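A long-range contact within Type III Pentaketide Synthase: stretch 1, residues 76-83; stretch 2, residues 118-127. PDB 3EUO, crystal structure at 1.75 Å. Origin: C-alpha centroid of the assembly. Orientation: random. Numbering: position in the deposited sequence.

Stretch 1 76-83: VFMSDGVP
Stretch 2 (118-127) GYDHYVAKEL

Two helices pack obliquely through apolar and aromatic side chains, with no hydrogen bond between them. Their N-to-C directions differ by 48° (signed crossing angle -48°), the axes approach to 10.3 Å, and 314 Å² is buried in all. The register is set where Val82 CA lies 6.4 Å from Val123 CA.

The first stretch is helical throughout but irregular. A wider pi-type turn spans 77-81, with Val82 N hydrogen-bonded to Phe77 O at 3.0 Å, and the helix kinks at Pro83, whose ring nitrogen has no hydrogen to donate. Gly81 fits this turn because a CB there would clash with Phe77 O. In the second stretch Gly118 precedes a regular helix, in which hydrogen bonds such as Val123 N to Tyr119 O (3.1 Å) repeat.

Phe77 (chi1 t, chi2 91°) points toward the partner helix and turns its ring edge to the face of Tyr119 (chi1 p, chi2 89°). The Phe77 and Tyr119 ring centroids are 5.5 Å apart and the planes meet at 77°, so weakly positive ring hydrogens approach a pi cloud; Phe77 CE2 also lies 3.7 Å from Tyr119 CB. Tyr119 can be buried because its hydroxyl is hydrogen-bonded elsewhere in the structure.

Met78 leaves its backbone sideways, but its flexible m, m, m chain brings CE over the face of Tyr122 (chi1 m, chi2 -94°), 3.7 Å from the ring centroid, in a CH-pi contact. Met78 SD lies obliquely, 5.1 Å from the Tyr122 ring centroid.

Val82 (chi1 t), covered more than any other residue here, points toward the second helix. Its compact branches suit close packing: Val82 CG2 is 4.2 Å from Tyr119 CB, and Val82 CG1 is 3.9 Å from Val123 CG2 (Val123 chi1 t). At the exposed margin, Glu126 (chi1 m, chi2 t, chi3 39°) places OE2 3.9 Å from Val82 CG1.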

# COMPACT_ATOMS: atom_id res chain seq x y z
N VAL A 76 -9.00 -8.94 -15.33
CA VAL A 76 -8.90 -10.36 -14.99
C VAL A 76 -8.45 -10.58 -13.53
O VAL A 76 -8.89 -11.55 -12.88
CB VAL A 76 -8.03 -11.13 -16.02
CG1 VAL A 76 -7.60 -12.51 -15.51
CG2 VAL A 76 -8.81 -11.29 -17.33
N PHE A 77 -7.62 -9.67 -13.02
CA PHE A 77 -7.29 -9.68 -11.58
C PHE A 77 -8.58 -9.61 -10.77
O PHE A 77 -8.77 -10.36 -9.80
CB PHE A 77 -6.37 -8.51 -11.22
CG PHE A 77 -5.79 -8.60 -9.83
CD1 PHE A 77 -4.57 -9.23 -9.61
CD2 PHE A 77 -6.47 -8.05 -8.73
CE1 PHE A 77 -4.03 -9.30 -8.32
CE2 PHE A 77 -5.94 -8.12 -7.44
CZ PHE A 77 -4.71 -8.74 -7.24
N MET A 78 -9.49 -8.73 -11.17
CA MET A 78 -10.77 -8.59 -10.48
C MET A 78 -11.70 -9.79 -10.70
O MET A 78 -12.31 -10.28 -9.74
CB MET A 78 -11.45 -7.28 -10.85
CG MET A 78 -10.61 -6.05 -10.47
SD MET A 78 -10.23 -5.89 -8.69
CE MET A 78 -11.87 -5.77 -8.06
N SER A 79 -11.80 -10.28 -11.93
CA SER A 79 -12.73 -11.38 -12.24
C SER A 79 -12.26 -12.74 -11.74
O SER A 79 -13.08 -13.55 -11.29
CB SER A 79 -13.05 -11.47 -13.74
OG SER A 79 -11.91 -11.81 -14.52
N ASP A 80 -10.96 -12.99 -11.82
CA ASP A 80 -10.39 -14.32 -11.53
C ASP A 80 -9.50 -14.39 -10.28
O ASP A 80 -9.29 -15.47 -9.74
CB ASP A 80 -9.64 -14.85 -12.75
CG ASP A 80 -10.58 -15.24 -13.87
OD1 ASP A 80 -10.64 -16.44 -14.18
OD2 ASP A 80 -11.27 -14.35 -14.42
N GLY A 81 -8.99 -13.24 -9.83
CA GLY A 81 -8.14 -13.19 -8.64
C GLY A 81 -8.94 -12.95 -7.37
O GLY A 81 -8.82 -13.68 -6.39
N VAL A 82 -9.78 -11.92 -7.39
CA VAL A 82 -10.57 -11.56 -6.20
C VAL A 82 -11.36 -12.74 -5.59
O VAL A 82 -11.33 -12.92 -4.37
CB VAL A 82 -11.45 -10.28 -6.44
CG1 VAL A 82 -12.53 -10.10 -5.36
CG2 VAL A 82 -10.55 -9.05 -6.52
N PRO A 83 -12.01 -13.58 -6.42
CA PRO A 83 -12.70 -14.76 -5.87
C PRO A 83 -11.80 -15.71 -5.06
O PRO A 83 -12.26 -16.34 -4.11
CB PRO A 83 -13.22 -15.47 -7.13
CG PRO A 83 -13.38 -14.37 -8.13
CD PRO A 83 -12.19 -13.50 -7.88
N GLY A 118 -8.82 -0.04 -4.09
CA GLY A 118 -7.97 -1.24 -4.15
C GLY A 118 -8.76 -2.52 -4.03
O GLY A 118 -9.94 -2.51 -3.62
N TYR A 119 -8.13 -3.64 -4.38
CA TYR A 119 -8.84 -4.92 -4.46
C TYR A 119 -9.38 -5.35 -3.12
O TYR A 119 -10.39 -6.07 -3.05
CB TYR A 119 -7.96 -6.02 -5.08
CG TYR A 119 -7.06 -6.78 -4.12
CD1 TYR A 119 -7.52 -7.93 -3.46
CD2 TYR A 119 -5.75 -6.35 -3.87
CE1 TYR A 119 -6.70 -8.64 -2.58
CE2 TYR A 119 -4.91 -7.06 -2.98
CZ TYR A 119 -5.40 -8.20 -2.35
OH TYR A 119 -4.59 -8.89 -1.48
N ASP A 120 -8.72 -4.91 -2.05
CA ASP A 120 -9.14 -5.25 -0.70
C ASP A 120 -10.56 -4.79 -0.40
O ASP A 120 -11.30 -5.48 0.31
CB ASP A 120 -8.14 -4.73 0.35
CG ASP A 120 -7.94 -3.22 0.31
OD1 ASP A 120 -8.13 -2.59 -0.76
OD2 ASP A 120 -7.58 -2.66 1.38
N HIS A 121 -10.93 -3.63 -0.94
CA HIS A 121 -12.30 -3.14 -0.80
C HIS A 121 -13.32 -4.18 -1.26
O HIS A 121 -14.28 -4.49 -0.53
CB HIS A 121 -12.51 -1.86 -1.59
CG HIS A 121 -13.94 -1.40 -1.58
ND1 HIS A 121 -14.84 -1.76 -2.56
CD2 HIS A 121 -14.63 -0.68 -0.67
CE1 HIS A 121 -16.02 -1.25 -2.26
NE2 HIS A 121 -15.92 -0.59 -1.12
N TYR A 122 -13.11 -4.71 -2.46
CA TYR A 122 -14.04 -5.65 -3.08
C TYR A 122 -14.09 -6.97 -2.32
O TYR A 122 -15.17 -7.54 -2.10
CB TYR A 122 -13.69 -5.85 -4.56
CG TYR A 122 -13.75 -4.56 -5.35
CD1 TYR A 122 -14.92 -4.20 -6.04
CD2 TYR A 122 -12.66 -3.70 -5.40
CE1 TYR A 122 -14.99 -3.01 -6.77
CE2 TYR A 122 -12.72 -2.50 -6.13
CZ TYR A 122 -13.88 -2.17 -6.81
OH TYR A 122 -13.94 -0.99 -7.52
N VAL A 123 -12.92 -7.43 -1.86
CA VAL A 123 -12.86 -8.64 -1.04
C VAL A 123 -13.66 -8.45 0.26
O VAL A 123 -14.51 -9.27 0.60
CB VAL A 123 -11.40 -9.07 -0.71
CG1 VAL A 123 -11.40 -10.29 0.24
CG2 VAL A 123 -10.64 -9.39 -1.98
N ALA A 124 -13.38 -7.35 0.96
CA ALA A 124 -14.07 -7.01 2.21
C ALA A 124 -15.59 -6.90 2.03
O ALA A 124 -16.35 -7.35 2.89
CB ALA A 124 -13.51 -5.73 2.78
N LYS A 125 -16.01 -6.29 0.92
CA LYS A 125 -17.44 -6.15 0.58
C LYS A 125 -18.10 -7.52 0.37
O LYS A 125 -19.19 -7.77 0.88
CB LYS A 125 -17.61 -5.29 -0.67
CG LYS A 125 -19.07 -5.05 -1.11
CD LYS A 125 -19.11 -4.46 -2.52
CE LYS A 125 -20.54 -4.17 -3.00
NZ LYS A 125 -21.14 -5.31 -3.77
N GLU A 126 -17.43 -8.39 -0.39
CA GLU A 126 -17.93 -9.74 -0.63
C GLU A 126 -18.02 -10.56 0.66
O GLU A 126 -18.92 -11.40 0.80
CB GLU A 126 -17.06 -10.46 -1.65
CG GLU A 126 -17.30 -10.05 -3.08
CD GLU A 126 -16.88 -11.12 -4.07
OE1 GLU A 126 -17.11 -12.32 -3.79
OE2 GLU A 126 -16.32 -10.77 -5.13
N LEU A 127 -17.10 -10.31 1.59
CA LEU A 127 -17.10 -10.97 2.89
C LEU A 127 -18.12 -10.38 3.87
O LEU A 127 -18.40 -10.97 4.92
CB LEU A 127 -15.69 -10.91 3.52
CG LEU A 127 -14.57 -11.70 2.84
CD1 LEU A 127 -13.22 -11.26 3.42
CD2 LEU A 127 -14.75 -13.20 3.03